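Long-range contacts in conserved protein (Methanothermobacter thermautotrophicus, PDB 2WNY), which is of unknown function but, as a DUF54 protein linked to the exosome superoperon, probably binds RNA: residues M7-I11 against L65-M69; E28-V33 against A102-W107; E89-L93 against K119-E123. The protein carries 1 engineered substitution. All blocks are in the same frame, centred on the assembly; numbering follows the deposited sequence.

Contact 1 sets a helix on a strand, contact 3 lays strand beside strand in the same antiparallel sheet, and contact 2 is the meeting of two helix ends next to that sheet. Contacts 1 and 3, with centres about 11 Å apart, are joined through neighbouring strands 8-17 and 115-122: His9 N lies 2.6 Å from Lys121 O, Met7 N lies 2.7 Å from Glu123 OE1, and Ile8 packs on Ile120. Contact 2, its centre about 17 Å from that of contact 1, meets it where Phe68 CE1 comes within 3.4 Å of Trp107 CH2. Contacts 2 and 3 do not touch; their nearest atoms are about 7 Å apart and their centres about 22 Å.

Contact 1: M7-I11 against L65-M69; sequences MIHNI and LREFM
Residues 65-69 form helix, with Met69 N bonded to Leu65 O at 3.0 Å, and pack against the N-terminal part of strand 8-17. Met7 has a positive phi (70/-58), Ile8 is extended (-137/145), His9 turns a corner at -85/-43, and Asn10 and Ile11 are extended again. This corner sets the side-chain pattern: His9 and Asn10 both direct their CA-CB bonds away from the helix, while Ile8 and Ile11, three residues apart, direct theirs toward it. The CA atoms of Met7 and Met69 are 7.9 Å apart, and those of Asn10 and Leu65 7.1 Å.

Leu65 (mt) sets its CD2 against both isoleucines, themselves in touch, at 3.6 Å from Ile8 CD1 and 3.7 Å from Ile11 CG1, and its CD1 reaches 3.4 Å from His9 O. The arrangement is helix-on-sheet packing of an alpha+beta fold, in which helix 62-76 lies over an antiparallel sheet and Phe68 also rests on Leu118 and Ile120 of strand 115-122. Phe68 (chi1 t, chi2 89°) presents a ring face to Ile11, an mt side chain whose CD1 sits 3.5 Å from the ring centroid and 12° off the normal, a CH-pi contact. Ile8 adopts pt, which carries its CD1 to 4.0 Å from Phe68 CD2, while its CG2 lies 3.6 Å from Met69 SD. Met69 is folded up as mmm; Met7, by contrast, is stretched out as mtt, so that Met7 SD ends 4.0 Å from Met69 CE. No hydrogen bond crosses between the segments.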
# COMPACT_ATOMS: atom_id res chain seq x y z
N MET A 7 2.76 -8.82 12.64
CA MET A 7 1.64 -8.61 11.69
C MET A 7 2.14 -8.41 10.27
O MET A 7 1.74 -9.15 9.36
CB MET A 7 0.74 -7.42 12.07
CG MET A 7 0.13 -7.51 13.45
SD MET A 7 -1.22 -6.31 13.59
CE MET A 7 -1.74 -6.67 15.28
N ILE A 8 2.98 -7.40 10.08
CA ILE A 8 3.62 -7.15 8.80
C ILE A 8 5.10 -6.82 9.03
O ILE A 8 5.48 -6.23 10.05
CB ILE A 8 2.90 -6.02 7.97
CG1 ILE A 8 2.95 -4.67 8.72
CG2 ILE A 8 1.49 -6.41 7.65
CD1 ILE A 8 2.44 -3.49 7.91
N HIS A 9 5.94 -7.25 8.09
CA HIS A 9 7.39 -7.05 8.24
C HIS A 9 7.80 -5.68 7.74
O HIS A 9 8.61 -4.96 8.35
CB HIS A 9 8.12 -8.15 7.48
CG HIS A 9 7.98 -9.49 8.12
ND1 HIS A 9 8.41 -9.75 9.41
CD2 HIS A 9 7.48 -10.66 7.66
CE1 HIS A 9 8.17 -11.01 9.71
NE2 HIS A 9 7.62 -11.59 8.66
N ASN A 10 7.23 -5.32 6.60
CA ASN A 10 7.57 -4.06 5.95
C ASN A 10 6.50 -3.75 4.90
O ASN A 10 5.67 -4.63 4.58
CB ASN A 10 8.97 -4.16 5.33
CG ASN A 10 9.05 -5.16 4.17
OD1 ASN A 10 8.38 -4.98 3.16
ND2 ASN A 10 9.86 -6.19 4.33
N ILE A 11 6.50 -2.52 4.40
CA ILE A 11 5.61 -2.15 3.28
C ILE A 11 6.47 -1.45 2.24
O ILE A 11 7.20 -0.49 2.57
CB ILE A 11 4.52 -1.15 3.71
CG1 ILE A 11 3.73 -1.68 4.91
CG2 ILE A 11 3.58 -0.86 2.53
CD1 ILE A 11 2.56 -0.80 5.31
N LEU A 65 4.53 1.20 10.81
CA LEU A 65 3.90 -0.07 10.47
C LEU A 65 2.70 -0.31 11.35
O LEU A 65 1.68 -0.83 10.90
CB LEU A 65 4.88 -1.24 10.59
CG LEU A 65 6.01 -1.32 9.55
CD1 LEU A 65 6.92 -2.49 9.88
CD2 LEU A 65 5.44 -1.46 8.17
N ARG A 66 2.83 0.05 12.62
CA ARG A 66 1.76 -0.22 13.55
C ARG A 66 0.59 0.71 13.31
O ARG A 66 -0.57 0.27 13.36
CB ARG A 66 2.27 -0.21 15.00
CG ARG A 66 3.19 -1.42 15.28
CD ARG A 66 3.64 -1.47 16.73
NE ARG A 66 2.65 -2.09 17.61
CZ ARG A 66 2.06 -1.47 18.63
NH1 ARG A 66 2.35 -0.21 18.92
NH2 ARG A 66 1.17 -2.13 19.37
N GLU A 67 0.87 1.98 13.06
CA GLU A 67 -0.18 2.95 12.71
C GLU A 67 -0.91 2.55 11.43
O GLU A 67 -2.14 2.71 11.29
CB GLU A 67 0.42 4.36 12.53
CG GLU A 67 -0.63 5.39 12.11
CD GLU A 67 -0.20 6.84 12.34
OE1 GLU A 67 0.89 7.08 12.91
OE2 GLU A 67 -0.97 7.74 11.97
N PHE A 68 -0.15 2.05 10.47
CA PHE A 68 -0.75 1.56 9.24
C PHE A 68 -1.72 0.39 9.51
O PHE A 68 -2.84 0.36 8.99
CB PHE A 68 0.33 1.11 8.27
CG PHE A 68 -0.23 0.48 7.02
CD1 PHE A 68 -0.53 1.27 5.91
CD2 PHE A 68 -0.50 -0.89 6.97
CE1 PHE A 68 -1.07 0.69 4.74
CE2 PHE A 68 -1.02 -1.48 5.81
CZ PHE A 68 -1.32 -0.69 4.70
N MET A 69 -1.28 -0.57 10.31
CA MET A 69 -2.11 -1.74 10.62
C MET A 69 -3.38 -1.34 11.36
O MET A 69 -4.45 -1.91 11.14
CB MET A 69 -1.34 -2.80 11.40
CG MET A 69 -0.36 -3.65 10.56
SD MET A 69 -1.10 -4.36 9.05
CE MET A 69 -2.32 -5.45 9.85

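Contact 2: E28-V33 against A102-W107; sequences EALRNV and ALEGVW
Two helix ends meet here, that of helix 23-30 and that of helix 99-103. Their backbones come close, with CA atoms of Ala29 and Leu103 3.8 Å apart and those of Asn32 and Gly105 5.5 Å. Within 28-33, Asn32 N donates to Ala29 O at 3.0 Å and weakly to Glu28 O at 3.1 Å, and Val33 N to Leu30 O at 2.8 Å. Asn32 (chi1 m, chi2 -26°) then extends its ND2 to Ala102 O at 2.7 Å. That carbonyl is also the acceptor of Gly105 N at 2.8 Å, so one oxygen serves both its own helix terminus and the facing segment 28-33. Gly105, at 82/22, is the C-prime residue of a Schellman motif that ends helix 99-103. Asn32 ND2 also lies 3.3 Å from Leu103 O, but at an angle too poor for bonding. In return, Trp107 NE1 donates to Asn32 O at 2.9 Å, nearly linear at 171°. The indole (chi1 -76°, chi2 26°) reaches over from the outgoing chain toward helix 62-76, where it meets Phe68 and forms a cation-pi pair with Lys71. The small Ala29 side chain suits the close approach: its CB lies 4.0 Å from Ala102 CB and 3.8 Å from Leu103 CB, the Leu103 CA-CB bond pointing away. Val33, with chi1 t, places CG2 4.0 Å from Ala102 CB and CG1 4.0 Å from Trp107 CZ2.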
# COMPACT_ATOMS: atom_id res chain seq x y z
N GLU A 28 0.83 14.39 -0.30
CA GLU A 28 -0.26 14.48 0.69
C GLU A 28 -1.17 13.23 0.64
O GLU A 28 -1.54 12.68 1.68
CB GLU A 28 -1.09 15.75 0.51
CG GLU A 28 -2.16 15.97 1.56
CD GLU A 28 -3.08 17.13 1.21
OE1 GLU A 28 -2.70 17.97 0.37
OE2 GLU A 28 -4.20 17.20 1.76
N ALA A 29 -1.55 12.80 -0.57
CA ALA A 29 -2.34 11.57 -0.74
C ALA A 29 -1.61 10.33 -0.17
O ALA A 29 -2.19 9.55 0.57
CB ALA A 29 -2.70 11.37 -2.22
N LEU A 30 -0.34 10.16 -0.52
CA LEU A 30 0.44 9.07 0.07
C LEU A 30 0.44 9.10 1.59
O LEU A 30 0.28 8.06 2.23
CB LEU A 30 1.89 9.14 -0.41
CG LEU A 30 2.92 8.30 0.34
CD1 LEU A 30 2.63 6.80 0.08
CD2 LEU A 30 4.32 8.64 -0.14
N ARG A 31 0.59 10.29 2.16
CA ARG A 31 0.61 10.44 3.63
C ARG A 31 -0.75 10.27 4.30
O ARG A 31 -0.85 10.27 5.53
CB ARG A 31 1.25 11.76 4.03
CG ARG A 31 2.76 11.70 3.81
CD ARG A 31 3.46 12.98 4.11
NE ARG A 31 4.88 12.81 3.79
CZ ARG A 31 5.73 13.80 3.57
NH1 ARG A 31 5.33 15.06 3.64
NH2 ARG A 31 6.99 13.51 3.27
N ASN A 32 -1.80 10.12 3.49
CA ASN A 32 -3.08 9.67 4.04
C ASN A 32 -3.13 8.15 4.10
O ASN A 32 -4.08 7.57 4.58
CB ASN A 32 -4.24 10.24 3.24
CG ASN A 32 -4.50 11.69 3.57
OD1 ASN A 32 -4.19 12.15 4.66
ND2 ASN A 32 -5.05 12.43 2.62
N VAL A 33 -2.11 7.51 3.55
CA VAL A 33 -2.04 6.06 3.58
C VAL A 33 -0.87 5.71 4.49
O VAL A 33 -1.00 4.87 5.39
CB VAL A 33 -1.83 5.47 2.16
CG1 VAL A 33 -1.64 3.94 2.21
CG2 VAL A 33 -3.00 5.82 1.22
N ALA A 102 -7.38 8.76 -1.86
CA ALA A 102 -6.36 8.96 -0.81
C ALA A 102 -6.15 10.43 -0.48
O ALA A 102 -5.99 10.80 0.67
CB ALA A 102 -5.03 8.29 -1.22
N LEU A 103 -6.15 11.30 -1.49
CA LEU A 103 -5.95 12.72 -1.23
C LEU A 103 -7.10 13.25 -0.36
O LEU A 103 -6.90 14.14 0.48
CB LEU A 103 -5.83 13.52 -2.53
CG LEU A 103 -5.74 15.03 -2.36
CD1 LEU A 103 -4.44 15.40 -1.66
CD2 LEU A 103 -5.81 15.68 -3.72
N GLU A 104 -8.29 12.69 -0.54
CA GLU A 104 -9.43 13.07 0.30
C GLU A 104 -9.49 12.28 1.62
O GLU A 104 -10.44 12.41 2.36
CB GLU A 104 -10.77 12.95 -0.47
CG GLU A 104 -10.83 13.68 -1.80
CD GLU A 104 -10.71 15.21 -1.67
OE1 GLU A 104 -11.34 15.77 -0.74
OE2 GLU A 104 -9.99 15.83 -2.50
N GLY A 105 -8.47 11.47 1.89
CA GLY A 105 -8.39 10.73 3.16
C GLY A 105 -9.20 9.44 3.16
O GLY A 105 -9.59 8.94 4.22
N VAL A 106 -9.49 8.92 1.97
CA VAL A 106 -10.29 7.71 1.86
C VAL A 106 -9.43 6.61 1.25
O VAL A 106 -8.65 6.87 0.31
CB VAL A 106 -11.56 7.93 1.02
CG1 VAL A 106 -12.38 6.64 0.93
CG2 VAL A 106 -12.41 9.07 1.60
N TRP A 107 -9.55 5.41 1.79
CA TRP A 107 -8.84 4.26 1.24
C TRP A 107 -9.80 3.50 0.35
O TRP A 107 -10.74 2.86 0.82
CB TRP A 107 -8.34 3.35 2.35
CG TRP A 107 -7.14 3.83 3.10
CD1 TRP A 107 -6.72 5.13 3.28
CD2 TRP A 107 -6.23 3.00 3.83
NE1 TRP A 107 -5.58 5.15 4.07
CE2 TRP A 107 -5.26 3.86 4.42
CE3 TRP A 107 -6.13 1.61 4.04
CZ2 TRP A 107 -4.19 3.37 5.18
CZ3 TRP A 107 -5.06 1.13 4.80
CH2 TRP A 107 -4.12 2.00 5.38

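Contact 3: E89-L93 against K119-E123; sequences ENGNL and KIKVE
Leu93 and Ile120 exchange two backbone hydrogen bonds, Leu93 N to Ile120 O and Ile120 N to Leu93 O, both 2.8 Å and close to linear. They form an antiparallel hydrogen-bonded pair; Asn92 and Lys121, CA atoms 4.6 Å apart, form the adjoining non-hydrogen-bonded pair. A weak bond follows, Val122 N to Gly91 O at 3.4 Å, where the ladder fades into a turn. Asn92 CA adds a CA-H...O contact to Ile120 O at 3.4 Å. In the turn, Asp88 OD1 accepts from Asn90 N, as in an Asx turn, and from Asn92 N. Gly91 sits at 100/-14, where a CB would jam against the carbonyl of Asn90. Strand 92-98 enters the sheet beside strand 115-122, whose other neighbour is strand 8-17. On one face, Leu93 (tp) and Ile120 (mt) approach at 4.1 Å, CD2 to CD1, beneath Phe72 and Phe68 of helix 62-76; Leu93 CB meets Val122 CG2 at 4.0 Å. Main-chain hydrogen bonds set the register, while the apolar Leu93, Ile120 and Val122 face the helices and Asn92 and the extended Lys121 lie on the other side.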
# COMPACT_ATOMS: atom_id res chain seq x y z
N GLU A 89 2.15 -15.90 -3.88
CA GLU A 89 2.56 -17.22 -3.38
C GLU A 89 3.59 -17.13 -2.24
O GLU A 89 3.87 -18.14 -1.58
CB GLU A 89 3.07 -18.12 -4.52
CG GLU A 89 4.02 -17.41 -5.52
CD GLU A 89 4.79 -18.37 -6.44
OE1 GLU A 89 4.77 -19.60 -6.20
OE2 GLU A 89 5.43 -17.89 -7.40
N ASN A 90 4.11 -15.93 -1.99
CA ASN A 90 5.23 -15.73 -1.06
C ASN A 90 4.93 -15.00 0.25
O ASN A 90 5.87 -14.57 0.94
CB ASN A 90 6.37 -14.98 -1.78
CG ASN A 90 7.11 -15.85 -2.76
OD1 ASN A 90 7.29 -15.47 -3.92
ND2 ASN A 90 7.57 -17.02 -2.30
N GLY A 91 3.66 -14.83 0.61
CA GLY A 91 3.32 -14.12 1.85
C GLY A 91 2.89 -12.66 1.68
O GLY A 91 2.32 -12.07 2.61
N ASN A 92 3.13 -12.08 0.50
CA ASN A 92 2.85 -10.66 0.26
C ASN A 92 1.39 -10.37 -0.04
O ASN A 92 0.69 -11.17 -0.66
CB ASN A 92 3.74 -10.12 -0.86
CG ASN A 92 5.23 -10.29 -0.56
OD1 ASN A 92 5.95 -10.97 -1.29
ND2 ASN A 92 5.69 -9.68 0.53
N LEU A 93 0.94 -9.20 0.40
CA LEU A 93 -0.38 -8.70 0.04
C LEU A 93 -0.19 -7.48 -0.83
O LEU A 93 0.41 -6.48 -0.38
CB LEU A 93 -1.19 -8.33 1.30
CG LEU A 93 -2.47 -7.49 1.12
CD1 LEU A 93 -3.51 -8.19 0.22
CD2 LEU A 93 -3.10 -7.16 2.47
N LYS A 119 3.02 -3.01 -1.58
CA LYS A 119 3.42 -4.41 -1.48
C LYS A 119 3.67 -4.64 0.01
O LYS A 119 4.68 -4.20 0.56
CB LYS A 119 4.66 -4.70 -2.32
CG LYS A 119 5.14 -6.15 -2.23
CD LYS A 119 6.34 -6.42 -3.14
CE LYS A 119 7.68 -6.15 -2.44
NZ LYS A 119 7.89 -7.02 -1.23
N ILE A 120 2.73 -5.31 0.65
CA ILE A 120 2.78 -5.50 2.10
C ILE A 120 3.32 -6.91 2.45
O ILE A 120 2.66 -7.93 2.20
CB ILE A 120 1.39 -5.30 2.75
CG1 ILE A 120 0.81 -3.92 2.41
CG2 ILE A 120 1.50 -5.45 4.30
CD1 ILE A 120 -0.72 -3.79 2.69
N LYS A 121 4.52 -6.95 3.05
CA LYS A 121 5.10 -8.22 3.50
C LYS A 121 4.46 -8.68 4.82
O LYS A 121 4.81 -8.22 5.91
CB LYS A 121 6.63 -8.15 3.62
CG LYS A 121 7.31 -9.55 3.77
CD LYS A 121 8.81 -9.43 3.75
CE LYS A 121 9.47 -10.77 4.07
NZ LYS A 121 10.95 -10.60 4.14
N VAL A 122 3.52 -9.61 4.70
CA VAL A 122 2.76 -10.10 5.82
C VAL A 122 3.60 -11.09 6.62
O VAL A 122 4.25 -11.97 6.06
CB VAL A 122 1.44 -10.75 5.34
CG1 VAL A 122 0.66 -11.41 6.50
CG2 VAL A 122 0.58 -9.71 4.61
N GLU A 123 3.60 -10.91 7.94
CA GLU A 123 4.20 -11.88 8.85
C GLU A 123 3.53 -13.22 8.62
O GLU A 123 2.31 -13.36 8.84
CB GLU A 123 4.05 -11.45 10.31
CG GLU A 123 4.81 -12.31 11.30
CD GLU A 123 4.51 -11.93 12.74
OE1 GLU A 123 3.40 -11.42 13.04
OE2 GLU A 123 5.39 -12.13 13.60